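PDB 4GL6: DUF5037 domain-containing protein from Ruminococcus gnavus, which is of unknown function and belongs to the DUF5037 family, its single chain built from an antiparallel sheet, a mixed sheet and several helices. Local coordinates for residues A[23-28]-A[41-46]; A[51-56]-A[196-201]; A[89-94]-A[161-166]; A[155-160]-A[229-234]. All blocks are in the same frame, centred on the assembly; numbering follows the deposited sequence. Where two conformers were deposited one is given.

Overall arrangement
From the N terminus, contact 1 closes first, pairing 23-28 with 41-46 into a hairpin across twelve intervening residues. Contact 2 opens directly afterwards: 51-56 leads into the next strand of the same antiparallel sheet, and its partner 196-201 returns only after 139 residues. The centres of contacts 1 and 2 are about 8 Å apart, and the two touch through strands 40-46 and 54-59. Nested in the long loop of contact 2, contact 3 sets helix 75-95 against helix 156-171. Contact 4 crosses contacts 2 and 3, joining the start of helix 156-171 to the C-terminal helix 231-239. Its centre is about 12 Å from that of contact 3 and about 37 Å from that of contact 1.

Contact 1: residues A[23-28]-A[41-46]; sequences EVLSWN and YATCIS
Ile45 meets both Glu23 and Leu25. Its CG1 sits between its own backbone N and carbonyl carbon (chi1 58°), alongside Glu23 CB at 3.9 Å; the two side chains point the same way. The Leu25 side chain crosses that of Ile45 at about a right angle, with Leu25 CD1 3.6 Å from Ile45 CG2 and Leu25 CD2 near Ile45 CD1. The other side of the pairing carries smaller groups: Val24 CG2 lies 4.1 Å from Cys44 SG, and Trp27 CB meets Ala42 CB while the indole leads away.

The backbones fix these neighbours. Glu23 and Ile45 exchange two backbone hydrogen bonds, Asn28 and Tyr41 two more. In the middle, Thr43 O takes Leu25 N at 2.8 Å, and Ser26 N, weakly, at 3.5 Å, while Thr43 N binds Ser26 O. Further out, helix 6-18 covers Val24, Trp27 and Ala42, Pro53 backs Thr43 and Ile45, and the carboxylate of Glu23 turns to Lys47 in a salt bridge. Leu25 and Ser26 thus both stand opposite Thr43, shifting the register by one: a classic beta bulge in the antiparallel hairpin of strands 22-28 and 40-46.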
loop_
_atom_site.group_PDB
_atom_site.type_symbol
_atom_site.label_atom_id
_atom_site.label_comp_id
_atom_site.label_asym_id
_atom_site.label_seq_id
_atom_site.Cartn_x
_atom_site.Cartn_y
_atom_site.Cartn_z
ATOM N N GLU A 23 3.260 14.136 -9.637
ATOM C CA GLU A 23 4.673 14.049 -9.983
ATOM C C GLU A 23 4.997 12.567 -10.197
ATOM O O GLU A 23 4.555 11.720 -9.427
ATOM C CB GLU A 23 5.538 14.655 -8.858
ATOM C CG GLU A 23 7.038 14.736 -9.157
ATOM C CD GLU A 23 7.871 15.388 -8.050
ATOM O OE1 GLU A 23 7.325 15.783 -6.996
ATOM O OE2 GLU A 23 9.101 15.504 -8.234
ATOM N N VAL A 24 5.714 12.263 -11.273
ATOM C CA VAL A 24 6.216 10.922 -11.539
ATOM C C VAL A 24 7.591 10.947 -10.898
ATOM O O VAL A 24 8.466 11.651 -11.372
ATOM C CB VAL A 24 6.312 10.603 -13.051
ATOM C CG1 VAL A 24 7.117 9.327 -13.279
ATOM C CG2 VAL A 24 4.917 10.483 -13.666
ATOM N N LEU A 25 7.770 10.214 -9.802
ATOM C CA LEU A 25 9.074 10.152 -9.108
ATOM C C LEU A 25 10.108 9.399 -9.937
ATOM O O LEU A 25 11.266 9.775 -9.971
ATOM C CB LEU A 25 8.940 9.527 -7.713
ATOM C CG LEU A 25 8.029 10.275 -6.729
ATOM C CD1 LEU A 25 7.909 9.488 -5.438
ATOM C CD2 LEU A 25 8.513 11.698 -6.446
ATOM N N SER A 26 9.679 8.331 -10.595
ATOM C CA SER A 26 10.550 7.528 -11.470
ATOM C C SER A 26 9.712 6.569 -12.305
ATOM O O SER A 26 8.513 6.353 -12.042
ATOM C CB SER A 26 11.545 6.697 -10.662
ATOM O OG SER A 26 10.875 5.767 -9.821
ATOM N N TRP A 27 10.347 6.011 -13.321
ATOM C CA TRP A 27 9.694 5.009 -14.131
ATOM C C TRP A 27 10.649 4.025 -14.682
ATOM O O TRP A 27 11.820 4.316 -14.925
ATOM C CB TRP A 27 8.761 5.586 -15.195
ATOM C CG TRP A 27 9.381 6.420 -16.264
ATOM C CD1 TRP A 27 9.403 7.803 -16.343
ATOM C CD2 TRP A 27 10.032 5.959 -17.484
ATOM N NE1 TRP A 27 10.018 8.213 -17.484
ATOM C CE2 TRP A 27 10.427 7.166 -18.210
ATOM C CE3 TRP A 27 10.334 4.716 -18.026
ATOM C CZ2 TRP A 27 11.092 7.110 -19.423
ATOM C CZ3 TRP A 27 11.005 4.668 -19.253
ATOM C CH2 TRP A 27 11.375 5.841 -19.935
ATOM N N ASN A 28 10.076 2.874 -14.964
ATOM C CA ASN A 28 10.772 1.681 -15.299
ATOM C C ASN A 28 10.147 1.045 -16.564
ATOM O O ASN A 28 8.923 1.031 -16.693
ATOM C CB ASN A 28 10.580 0.827 -14.034
ATOM C CG ASN A 28 11.162 -0.528 -14.140
ATOM O OD1 ASN A 28 12.170 -0.754 -14.833
ATOM N ND2 ASN A 28 10.540 -1.460 -13.440
ATOM N N TYR A 41 6.199 1.207 -16.324
ATOM C CA TYR A 41 5.734 1.157 -14.926
ATOM C C TYR A 41 6.268 2.409 -14.201
ATOM O O TYR A 41 7.454 2.521 -13.952
ATOM C CB TYR A 41 6.154 -0.164 -14.249
ATOM C CG TYR A 41 5.590 -1.397 -14.954
ATOM C CD1 TYR A 41 4.306 -1.875 -14.655
ATOM C CD2 TYR A 41 6.342 -2.084 -15.935
ATOM C CE1 TYR A 41 3.793 -2.995 -15.308
ATOM C CE2 TYR A 41 5.835 -3.202 -16.595
ATOM C CZ TYR A 41 4.565 -3.656 -16.284
ATOM O OH TYR A 41 4.056 -4.764 -16.945
ATOM N N ALA A 42 5.361 3.317 -13.860
ATOM C CA ALA A 42 5.669 4.612 -13.267
ATOM C C ALA A 42 5.287 4.718 -11.786
ATOM O O ALA A 42 4.130 4.455 -11.448
ATOM C CB ALA A 42 4.897 5.681 -14.047
ATOM N N THR A 43 6.233 5.137 -10.928
ATOM C CA THR A 43 5.969 5.408 -9.506
ATOM C C THR A 43 5.560 6.875 -9.417
ATOM O O THR A 43 6.376 7.764 -9.673
ATOM C CB THR A 43 7.200 5.131 -8.645
ATOM O OG1 THR A 43 7.440 3.727 -8.685
ATOM C CG2 THR A 43 6.994 5.569 -7.199
ATOM N N CYS A 44 4.308 7.110 -9.034
ATOM C CA CYS A 44 3.712 8.448 -9.013
ATOM C C CYS A 44 3.257 8.893 -7.621
ATOM O O CYS A 44 3.005 8.060 -6.763
ATOM C CB CYS A 44 2.475 8.447 -9.943
ATOM S SG CYS A 44 2.677 7.730 -11.609
ATOM N N ILE A 45 3.160 10.208 -7.411
ATOM C CA ILE A 45 2.564 10.799 -6.194
ATOM C C ILE A 45 1.651 11.954 -6.598
ATOM O O ILE A 45 1.820 12.528 -7.682
ATOM C CB ILE A 45 3.615 11.327 -5.181
ATOM C CG1 ILE A 45 4.534 12.399 -5.799
ATOM C CG2 ILE A 45 4.464 10.176 -4.659
ATOM C CD1 ILE A 45 5.430 13.096 -4.795
ATOM N N SER A 46 0.663 12.251 -5.757
ATOM C CA SER A 46 -0.153 13.455 -5.919
ATOM C C SER A 46 0.550 14.456 -4.994
ATOM O O SER A 46 1.031 14.061 -3.919
ATOM C CB SER A 46 -1.623 13.240 -5.525
ATOM O OG SER A 46 -1.821 13.168 -4.124
#

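Contact 2: residues A[51-56]-A[196-201]; sequences KHPFEG and IFTSGD. With GOL (glycerol), chain D.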
loop_
_atom_site.group_PDB
_atom_site.type_symbol
_atom_site.label_atom_id
_atom_site.label_comp_id
_atom_site.label_asym_id
_atom_site.label_seq_id
_atom_site.Cartn_x
_atom_site.Cartn_y
_atom_site.Cartn_z
ATOM N N LYS A 51 3.898 11.772 0.371
ATOM C CA LYS A 51 4.712 10.741 1.033
ATOM C C LYS A 51 4.326 9.299 0.648
ATOM O O LYS A 51 5.073 8.391 0.988
ATOM C CB LYS A 51 4.628 10.890 2.558
ATOM C CG LYS A 51 5.017 12.248 3.137
ATOM C CD LYS A 51 6.525 12.507 3.208
ATOM C CE LYS A 51 6.810 13.840 3.914
ATOM N NZ LYS A 51 8.235 14.030 4.305
ATOM N N HIS A 52 3.198 9.090 -0.054
ATOM C CA HIS A 52 2.688 7.742 -0.403
ATOM C C HIS A 52 2.549 7.462 -1.876
ATOM O O HIS A 52 1.473 7.700 -2.476
ATOM C CB HIS A 52 1.367 7.520 0.279
ATOM C CG HIS A 52 1.492 7.464 1.757
ATOM N ND1 HIS A 52 1.832 6.330 2.400
ATOM C CD2 HIS A 52 1.370 8.450 2.718
ATOM C CE1 HIS A 52 1.886 6.572 3.704
ATOM N NE2 HIS A 52 1.606 7.875 3.903
ATOM N N PRO A 53 3.611 6.920 -2.491
ATOM C CA PRO A 53 3.558 6.702 -3.936
ATOM C C PRO A 53 2.666 5.550 -4.384
ATOM O O PRO A 53 2.311 4.692 -3.586
ATOM C CB PRO A 53 5.017 6.424 -4.301
ATOM C CG PRO A 53 5.615 5.873 -3.065
ATOM C CD PRO A 53 4.888 6.462 -1.909
ATOM N N PHE A 54 2.295 5.579 -5.663
ATOM C CA PHE A 54 1.492 4.526 -6.295
ATOM C C PHE A 54 1.989 4.240 -7.701
ATOM O O PHE A 54 2.517 5.141 -8.355
ATOM C CB PHE A 54 0.020 4.882 -6.318
ATOM C CG PHE A 54 -0.324 6.086 -7.145
ATOM C CD1 PHE A 54 -0.168 7.369 -6.625
ATOM C CD2 PHE A 54 -0.862 5.939 -8.434
ATOM C CE1 PHE A 54 -0.499 8.486 -7.387
ATOM C CE2 PHE A 54 -1.209 7.047 -9.197
ATOM C CZ PHE A 54 -1.028 8.325 -8.672
ATOM N N GLU A 55 1.823 2.990 -8.144
ATOM C CA GLU A 55 2.299 2.558 -9.457
ATOM C C GLU A 55 1.178 2.623 -10.485
ATOM O O GLU A 55 0.021 2.394 -10.170
ATOM C CB GLU A 55 2.916 1.158 -9.399
ATOM C CG GLU A 55 3.823 0.834 -10.573
ATOM C CD GLU A 55 4.514 -0.513 -10.427
ATOM O OE1 GLU A 55 3.784 -1.533 -10.447
ATOM O OE2 GLU A 55 5.784 -0.554 -10.329
ATOM N N GLY A 56 1.552 2.998 -11.702
ATOM C CA GLY A 56 0.674 3.084 -12.863
ATOM C C GLY A 56 1.370 2.400 -14.033
ATOM O O GLY A 56 2.597 2.360 -14.104
ATOM N N ILE A 196 9.485 7.138 -1.710
ATOM C CA ILE A 196 9.709 7.181 -3.163
ATOM C C ILE A 196 9.538 5.862 -3.942
ATOM O O ILE A 196 9.815 5.829 -5.138
ATOM C CB ILE A 196 11.101 7.812 -3.476
ATOM C CG1 ILE A 196 12.266 6.881 -3.034
ATOM C CG2 ILE A 196 11.185 9.213 -2.858
ATOM C CD1 ILE A 196 13.607 7.226 -3.643
ATOM N N PHE A 197 9.127 4.786 -3.278
ATOM C CA PHE A 197 8.885 3.489 -3.940
ATOM C C PHE A 197 7.600 2.858 -3.419
ATOM O O PHE A 197 7.258 3.041 -2.259
ATOM C CB PHE A 197 10.047 2.511 -3.713
ATOM C CG PHE A 197 11.309 2.885 -4.430
ATOM C CD1 PHE A 197 11.362 2.848 -5.821
ATOM C CD2 PHE A 197 12.464 3.219 -3.725
ATOM C CE1 PHE A 197 12.522 3.187 -6.501
ATOM C CE2 PHE A 197 13.628 3.557 -4.404
ATOM C CZ PHE A 197 13.657 3.539 -5.792
ATOM N N THR A 198 6.919 2.096 -4.282
ATOM C CA THR A 198 5.666 1.405 -3.937
ATOM C C THR A 198 5.942 0.066 -3.283
ATOM O O THR A 198 7.062 -0.457 -3.341
ATOM C CB THR A 198 4.769 1.216 -5.164
ATOM O OG1 THR A 198 5.541 0.657 -6.226
ATOM C CG2 THR A 198 4.195 2.562 -5.606
ATOM N N SER A 199 4.889 -0.488 -2.688
ATOM C CA SER A 199 4.934 -1.750 -1.941
ATOM C C SER A 199 5.547 -2.897 -2.727
ATOM O O SER A 199 5.058 -3.239 -3.819
ATOM C CB SER A 199 3.531 -2.162 -1.497
ATOM O OG SER A 199 3.574 -3.235 -0.602
ATOM N N GLY A 200 6.615 -3.472 -2.166
ATOM C CA GLY A 200 7.363 -4.544 -2.792
ATOM C C GLY A 200 8.514 -4.074 -3.678
ATOM O O GLY A 200 9.455 -4.832 -3.854
ATOM N N ASP A 201 8.444 -2.855 -4.240
ATOM C CA ASP A 201 9.472 -2.313 -5.138
ATOM C C ASP A 201 10.497 -1.427 -4.380
ATOM O O ASP A 201 11.190 -0.608 -5.003
ATOM C CB ASP A 201 8.796 -1.529 -6.284
ATOM C CG ASP A 201 9.622 -1.501 -7.615
ATOM O OD1 ASP A 201 10.815 -1.886 -7.663
ATOM O OD2 ASP A 201 9.040 -1.100 -8.654
HETATM C C1 GOL D . 9.376 -2.979 -11.207
HETATM O O1 GOL D . 10.221 -3.351 -10.116
HETATM C C2 GOL D . 8.032 -3.673 -11.104
HETATM O O2 GOL D . 7.177 -2.976 -10.207
HETATM C C3 GOL D . 7.332 -3.758 -12.457
HETATM O O3 GOL D . 6.677 -5.037 -12.551
#
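Glu55 OE2 and Asp201 OD2 both reach hydroxyl O2 of a bound glycerol, probably from the crystallisation liquor, at 2.8 and 3.1 Å respectively. One hydroxyl proton cannot fully serve both. Glycerol O1 lies within weak hydrogen-bonding distance of both carboxylate oxygens of Asp201, with one proton between them. The like-charged groups come within 3.7 Å (Glu55 OE2 to Asp201 OD2), where repulsion may raise the proton affinity of one; their planes are turned 77° apart. An alanine in place of Glu55 would probably leave glycerol O2 with Asp201 as its one carboxylate partner here.

Behind this pair, Thr198 CG2 rests on the backbone of Phe54, 3.4 Å from Phe54 CA, and Pro53 CG meets Phe197 O. A type II beta turn from Thr198 to Asp201, closed by Asp201 N to Thr198 O, folds Asp201 back toward Glu55. The loop between helices 184-194 and 204-210 thereby lies against the start of strand 54-59, with Tyr41 of strand 40-46 beside Glu55 and Tyr100 of strand 99-104 beside Pro53.

Contact 3: residues A[89-94]-A[161-166]; sequences EEAISQ and QMYEEV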
loop_
_atom_site.group_PDB
_atom_site.type_symbol
_atom_site.label_atom_id
_atom_site.label_comp_id
_atom_site.label_asym_id
_atom_site.label_seq_id
_atom_site.Cartn_x
_atom_site.Cartn_y
_atom_site.Cartn_z
ATOM N N GLU A 89 -4.240 3.754 10.697
ATOM C CA GLU A 89 -3.633 4.873 11.435
ATOM C C GLU A 89 -4.405 5.254 12.695
ATOM O O GLU A 89 -3.784 5.619 13.690
ATOM C CB GLU A 89 -3.376 6.091 10.538
ATOM C CG GLU A 89 -2.451 7.133 11.183
ATOM C CD GLU A 89 -1.886 8.171 10.215
ATOM O OE1 GLU A 89 -2.260 8.210 9.027
ATOM O OE2 GLU A 89 -1.038 8.971 10.657
ATOM N N GLU A 90 -5.734 5.127 12.666
ATOM C CA GLU A 90 -6.571 5.350 13.861
ATOM C C GLU A 90 -6.095 4.517 15.064
ATOM O O GLU A 90 -6.181 4.985 16.190
ATOM C CB GLU A 90 -8.046 5.083 13.561
ATOM C CG GLU A 90 -8.672 6.173 12.699
ATOM C CD GLU A 90 -9.998 5.788 12.047
ATOM O OE1 GLU A 90 -10.459 4.616 12.144
ATOM O OE2 GLU A 90 -10.609 6.693 11.425
ATOM N N ALA A 91 -5.576 3.313 14.812
ATOM C CA ALA A 91 -4.994 2.452 15.853
ATOM C C ALA A 91 -3.493 2.721 16.049
ATOM O O ALA A 91 -3.040 2.891 17.193
ATOM C CB ALA A 91 -5.212 0.983 15.514
ATOM N N ILE A 92 -2.740 2.775 14.948
ATOM C CA ILE A 92 -1.275 2.972 14.994
ATOM C C ILE A 92 -0.855 4.298 15.634
ATOM O O ILE A 92 0.117 4.327 16.395
ATOM C CB ILE A 92 -0.612 2.822 13.595
ATOM C CG1 ILE A 92 -0.785 1.389 13.031
ATOM C CG2 ILE A 92 0.886 3.159 13.627
ATOM C CD1 ILE A 92 -0.092 0.266 13.791
ATOM N N SER A 93 -1.607 5.369 15.374
ATOM C CA SER A 93 -1.291 6.698 15.941
ATOM C C SER A 93 -1.408 6.778 17.453
ATOM O O SER A 93 -0.831 7.696 18.054
ATOM C CB SER A 93 -2.157 7.778 15.321
ATOM O OG SER A 93 -3.520 7.480 15.562
ATOM N N GLN A 94 -2.190 5.861 18.039
ATOM C CA GLN A 94 -2.343 5.764 19.495
ATOM C C GLN A 94 -1.255 4.875 20.114
ATOM O O GLN A 94 -0.984 4.969 21.307
ATOM C CB GLN A 94 -3.725 5.218 19.874
ATOM C CG GLN A 94 -4.917 6.033 19.394
ATOM C CD GLN A 94 -6.202 5.663 20.123
ATOM O OE1 GLN A 94 -6.506 6.217 21.179
ATOM N NE2 GLN A 94 -6.970 4.744 19.549
ATOM N N GLN A 161 -5.787 -5.459 20.602
ATOM C CA GLN A 161 -7.248 -5.241 20.569
ATOM C C GLN A 161 -7.658 -4.173 19.550
ATOM O O GLN A 161 -8.631 -4.357 18.835
ATOM C CB GLN A 161 -7.821 -4.911 21.964
ATOM C CG GLN A 161 -7.956 -6.111 22.902
ATOM C CD GLN A 161 -8.369 -5.707 24.302
ATOM O OE1 GLN A 161 -9.173 -4.792 24.472
ATOM N NE2 GLN A 161 -7.829 -6.394 25.313
HETATM N N MSE A 162 -6.901 -3.085 19.478
HETATM C CA MSE A 162 -7.156 -2.014 18.500
HETATM C C MSE A 162 -7.010 -2.509 17.059
HETATM O O MSE A 162 -7.817 -2.138 16.203
HETATM C CB MSE A 162 -6.229 -0.794 18.711
HETATM C CG MSE A 162 -6.580 0.085 19.901
HETATM SE SE MSE A 162 -5.473 1.692 19.996
HETATM C CE MSE A 162 -3.709 0.856 19.968
ATOM N N TYR A 163 -5.992 -3.326 16.798
ATOM C CA TYR A 163 -5.780 -3.851 15.446
ATOM C C TYR A 163 -6.909 -4.808 15.084
ATOM O O TYR A 163 -7.509 -4.673 14.013
ATOM C CB TYR A 163 -4.387 -4.494 15.271
ATOM C CG TYR A 163 -3.197 -3.613 15.645
ATOM C CD1 TYR A 163 -3.268 -2.209 15.583
ATOM C CD2 TYR A 163 -1.965 -4.184 15.988
ATOM C CE1 TYR A 163 -2.176 -1.424 15.917
ATOM C CE2 TYR A 163 -0.866 -3.398 16.295
ATOM C CZ TYR A 163 -0.976 -2.017 16.266
ATOM O OH TYR A 163 0.094 -1.206 16.577
ATOM N N GLU A 164 -7.226 -5.726 16.004
ATOM C CA GLU A 164 -8.366 -6.667 15.870
ATOM C C GLU A 164 -9.662 -5.895 15.493
ATOM O O GLU A 164 -10.368 -6.281 14.559
ATOM C CB GLU A 164 -8.521 -7.464 17.180
ATOM C CG GLU A 164 -9.357 -8.741 17.161
ATOM C CD GLU A 164 -9.164 -9.562 18.458
ATOM O OE1 GLU A 164 -8.732 -10.743 18.408
ATOM O OE2 GLU A 164 -9.355 -8.995 19.548
ATOM N N GLU A 165 -9.917 -4.772 16.174
ATOM C CA GLU A 165 -11.083 -3.917 15.887
ATOM C C GLU A 165 -11.055 -3.305 14.483
ATOM O O GLU A 165 -12.098 -3.270 13.813
ATOM C CB GLU A 165 -11.283 -2.830 16.973
ATOM C CG GLU A 165 -12.317 -1.747 16.588
ATOM C CD GLU A 165 -12.986 -0.986 17.724
ATOM O OE1 GLU A 165 -12.701 -1.239 18.917
ATOM O OE2 GLU A 165 -13.840 -0.129 17.391
ATOM N N VAL A 166 -9.901 -2.793 14.057
ATOM C CA VAL A 166 -9.784 -2.213 12.699
ATOM C C VAL A 166 -10.081 -3.294 11.641
ATOM O O VAL A 166 -10.959 -3.122 10.784
ATOM C CB VAL A 166 -8.397 -1.591 12.462
ATOM C CG1 VAL A 166 -8.215 -1.169 11.013
ATOM C CG2 VAL A 166 -8.196 -0.401 13.387
#
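Met162, a selenomethionine, opens the contact: its CB lies 3.8 Å from Ala91 CB. Its chain then bends at chi3 (-55°), setting CE 3.5 Å from Ala91 O.

Next comes Tyr163, whose ring presents an edge to Ala91, with CD1 3.7 Å from Ala91 CB in the ring plane. Farther along the ring, CE1 is 3.4 Å from Ile92 CD1, the two side chains crossing at about a right angle. The hydroxyl is hydrogen-bonded to Glu159, one turn earlier in the same helix. An alanine in place of Tyr163 would probably open a gap beside Ala91 and Ile92 and leave Glu159 without this hydroxyl partner.

Val166 completes the row: its CG2 approaches Ala91 CB at 3.9 Å, so the small methyl is met by three residues of the other helix. The helix segments run antiparallel at 170°, their axes 9.2 Å apart. Helices 75-95 and 156-171 thus pack side by side against the mixed sheet, Ile92 on strand 99-104 and Tyr163 on strand 175-182.

Contact 4: residues A[155-160]-A[229-234]; sequences TDEEEY and DNLEIF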
loop_
_atom_site.group_PDB
_atom_site.type_symbol
_atom_site.label_atom_id
_atom_site.label_comp_id
_atom_site.label_asym_id
_atom_site.label_seq_id
_atom_site.Cartn_x
_atom_site.Cartn_y
_atom_site.Cartn_z
ATOM N N THR A 155 -0.490 -0.941 26.414
ATOM C CA THR A 155 -0.068 -2.331 26.688
ATOM C C THR A 155 -0.227 -3.176 25.430
ATOM O O THR A 155 -1.002 -2.826 24.534
ATOM C CB THR A 155 -0.870 -3.005 27.839
ATOM O OG1 THR A 155 -2.246 -3.122 27.472
ATOM C CG2 THR A 155 -0.772 -2.224 29.172
ATOM N N ASP A 156 0.517 -4.275 25.351
ATOM C CA ASP A 156 0.417 -5.198 24.208
ATOM C C ASP A 156 -1.042 -5.626 23.932
ATOM O O ASP A 156 -1.453 -5.677 22.783
ATOM C CB ASP A 156 1.263 -6.458 24.437
ATOM C CG ASP A 156 2.781 -6.206 24.388
ATOM O OD1 ASP A 156 3.257 -5.174 23.868
ATOM O OD2 ASP A 156 3.511 -7.090 24.872
ATOM N N GLU A 157 -1.810 -5.871 24.998
ATOM C CA GLU A 157 -3.217 -6.294 24.917
ATOM C C GLU A 157 -4.026 -5.182 24.248
ATOM O O GLU A 157 -4.755 -5.440 23.300
ATOM C CB GLU A 157 -3.813 -6.620 26.315
ATOM C CG GLU A 157 -3.310 -7.884 27.033
ATOM C CD GLU A 157 -1.836 -7.868 27.471
ATOM O OE1 GLU A 157 -1.225 -6.775 27.604
ATOM O OE2 GLU A 157 -1.268 -8.965 27.672
ATOM N N GLU A 158 -3.866 -3.952 24.751
ATOM C CA GLU A 158 -4.539 -2.752 24.211
ATOM C C GLU A 158 -4.188 -2.516 22.742
ATOM O O GLU A 158 -5.054 -2.163 21.945
ATOM C CB GLU A 158 -4.184 -1.492 25.034
ATOM C CG GLU A 158 -4.772 -1.437 26.445
ATOM C CD GLU A 158 -4.174 -0.352 27.348
ATOM O OE1 GLU A 158 -2.976 -0.004 27.235
ATOM O OE2 GLU A 158 -4.909 0.140 28.224
ATOM N N GLU A 159 -2.922 -2.727 22.390
ATOM C CA GLU A 159 -2.452 -2.519 21.023
ATOM C C GLU A 159 -3.092 -3.531 20.072
ATOM O O GLU A 159 -3.630 -3.151 19.029
ATOM C CB GLU A 159 -0.917 -2.603 20.976
ATOM C CG GLU A 159 -0.294 -2.216 19.641
ATOM C CD GLU A 159 1.245 -2.210 19.615
ATOM O OE1 GLU A 159 1.905 -2.309 20.686
ATOM O OE2 GLU A 159 1.790 -2.074 18.489
ATOM N N TYR A 160 -3.017 -4.809 20.450
ATOM C CA TYR A 160 -3.576 -5.929 19.679
ATOM C C TYR A 160 -5.088 -5.783 19.508
ATOM O O TYR A 160 -5.600 -5.948 18.400
ATOM C CB TYR A 160 -3.235 -7.251 20.372
ATOM C CG TYR A 160 -3.690 -8.509 19.668
ATOM C CD1 TYR A 160 -2.853 -9.169 18.749
ATOM C CD2 TYR A 160 -4.945 -9.077 19.945
ATOM C CE1 TYR A 160 -3.268 -10.334 18.110
ATOM C CE2 TYR A 160 -5.370 -10.243 19.315
ATOM C CZ TYR A 160 -4.539 -10.870 18.397
ATOM O OH TYR A 160 -4.989 -12.017 17.781
ATOM N N ASP A 229 -3.377 -15.466 14.239
ATOM C CA ASP A 229 -2.361 -15.485 15.283
ATOM C C ASP A 229 -2.872 -14.691 16.506
ATOM O O ASP A 229 -3.181 -13.498 16.413
ATOM C CB ASP A 229 -1.056 -14.955 14.681
ATOM C CG ASP A 229 -0.576 -15.811 13.489
ATOM O OD1 ASP A 229 -0.270 -17.015 13.676
ATOM O OD2 ASP A 229 -0.524 -15.280 12.359
ATOM N N ASN A 230 -2.992 -15.393 17.629
ATOM C CA ASN A 230 -3.489 -14.829 18.880
ATOM C C ASN A 230 -2.520 -13.841 19.574
ATOM O O ASN A 230 -1.355 -13.697 19.179
ATOM C CB ASN A 230 -3.906 -15.960 19.850
ATOM C CG ASN A 230 -2.749 -16.871 20.272
ATOM O OD1 ASN A 230 -1.576 -16.514 20.198
ATOM N ND2 ASN A 230 -3.088 -18.062 20.704
ATOM N N LEU A 231 -3.027 -13.194 20.628
ATOM C CA LEU A 231 -2.268 -12.249 21.463
ATOM C C LEU A 231 -0.900 -12.754 21.902
ATOM O O LEU A 231 0.041 -11.992 21.917
ATOM C CB LEU A 231 -3.071 -11.896 22.723
ATOM C CG LEU A 231 -2.413 -10.995 23.776
ATOM C CD1 LEU A 231 -2.146 -9.623 23.175
ATOM C CD2 LEU A 231 -3.227 -10.944 25.061
ATOM N N GLU A 232 -0.808 -14.029 22.266
ATOM C CA GLU A 232 0.451 -14.617 22.771
ATOM C C GLU A 232 1.518 -14.633 21.682
ATOM O O GLU A 232 2.657 -14.273 21.936
ATOM C CB GLU A 232 0.200 -16.014 23.351
ATOM C CG GLU A 232 -0.782 -16.005 24.536
ATOM C CD GLU A 232 -1.775 -17.170 24.464
ATOM O OE1 GLU A 232 -1.374 -18.355 24.577
ATOM O OE2 GLU A 232 -2.980 -16.895 24.277
ATOM N N ILE A 233 1.116 -15.003 20.468
ATOM C CA ILE A 233 1.991 -14.999 19.284
ATOM C C ILE A 233 2.453 -13.569 18.939
ATOM O O ILE A 233 3.580 -13.367 18.483
ATOM C CB ILE A 233 1.290 -15.695 18.075
ATOM C CG1 ILE A 233 1.117 -17.204 18.352
ATOM C CG2 ILE A 233 2.071 -15.502 16.780
ATOM C CD1 ILE A 233 0.092 -17.892 17.473
ATOM N N PHE A 234 1.563 -12.599 19.141
ATOM C CA PHE A 234 1.853 -11.175 18.923
ATOM C C PHE A 234 2.914 -10.685 19.900
ATOM O O PHE A 234 3.898 -10.071 19.469
ATOM C CB PHE A 234 0.573 -10.338 19.022
ATOM C CG PHE A 234 0.805 -8.863 19.039
ATOM C CD1 PHE A 234 1.209 -8.196 17.889
ATOM C CD2 PHE A 234 0.579 -8.121 20.194
ATOM C CE1 PHE A 234 1.422 -6.821 17.890
ATOM C CE2 PHE A 234 0.784 -6.747 20.205
ATOM C CZ PHE A 234 1.207 -6.099 19.051
#
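Tyr160 and Leu231 bring the two backbones closest, CA to CA 6.7 Å, where the first turn of helix 231-239 meets the opening turn of helix 156-171. Tyr160 extends across with CG anti to its backbone N (chi1 -177°), and its hydroxyl donates to Asp229 O at 2.7 Å. This carbonyl oxygen lies at the ring edge, near the ring plane. Over one face sits Leu231 CA, 4.0 Å from the ring centroid and only 10° off the normal, a CH-pi contact.

Leu231 CD1 lies between Tyr160 CB and Glu157 CA, while CD2 lies 3.6 Å from Glu157 CG. The phenyl group of Phe234 is oblique to the Tyr160 ring, the planes at 49°, and Phe234 CB approaches Tyr160 CD1 at 3.6 Å. At the Phe234 edge, CZ points to the carboxylate carbon CD of Glu159, 3.9 Å away.

Both helices are capped: Thr155 and Glu158 form a capping box, and Asn230 OD1 accepts from Ile233 N at 3.1 Å. The acidic side chains find their partners farther along helix 231-239: Asp156 and Glu159 form salt bridges to Lys238, Glu157 to Lys235, so the same two helices are also joined by charge pairs. On the mixed sheet beside them, Phe216 of strand 215-220 meets Phe234 edge-to-face, Thr218 binds Asp229, and Tyr181 of strand 175-182 binds Glu159.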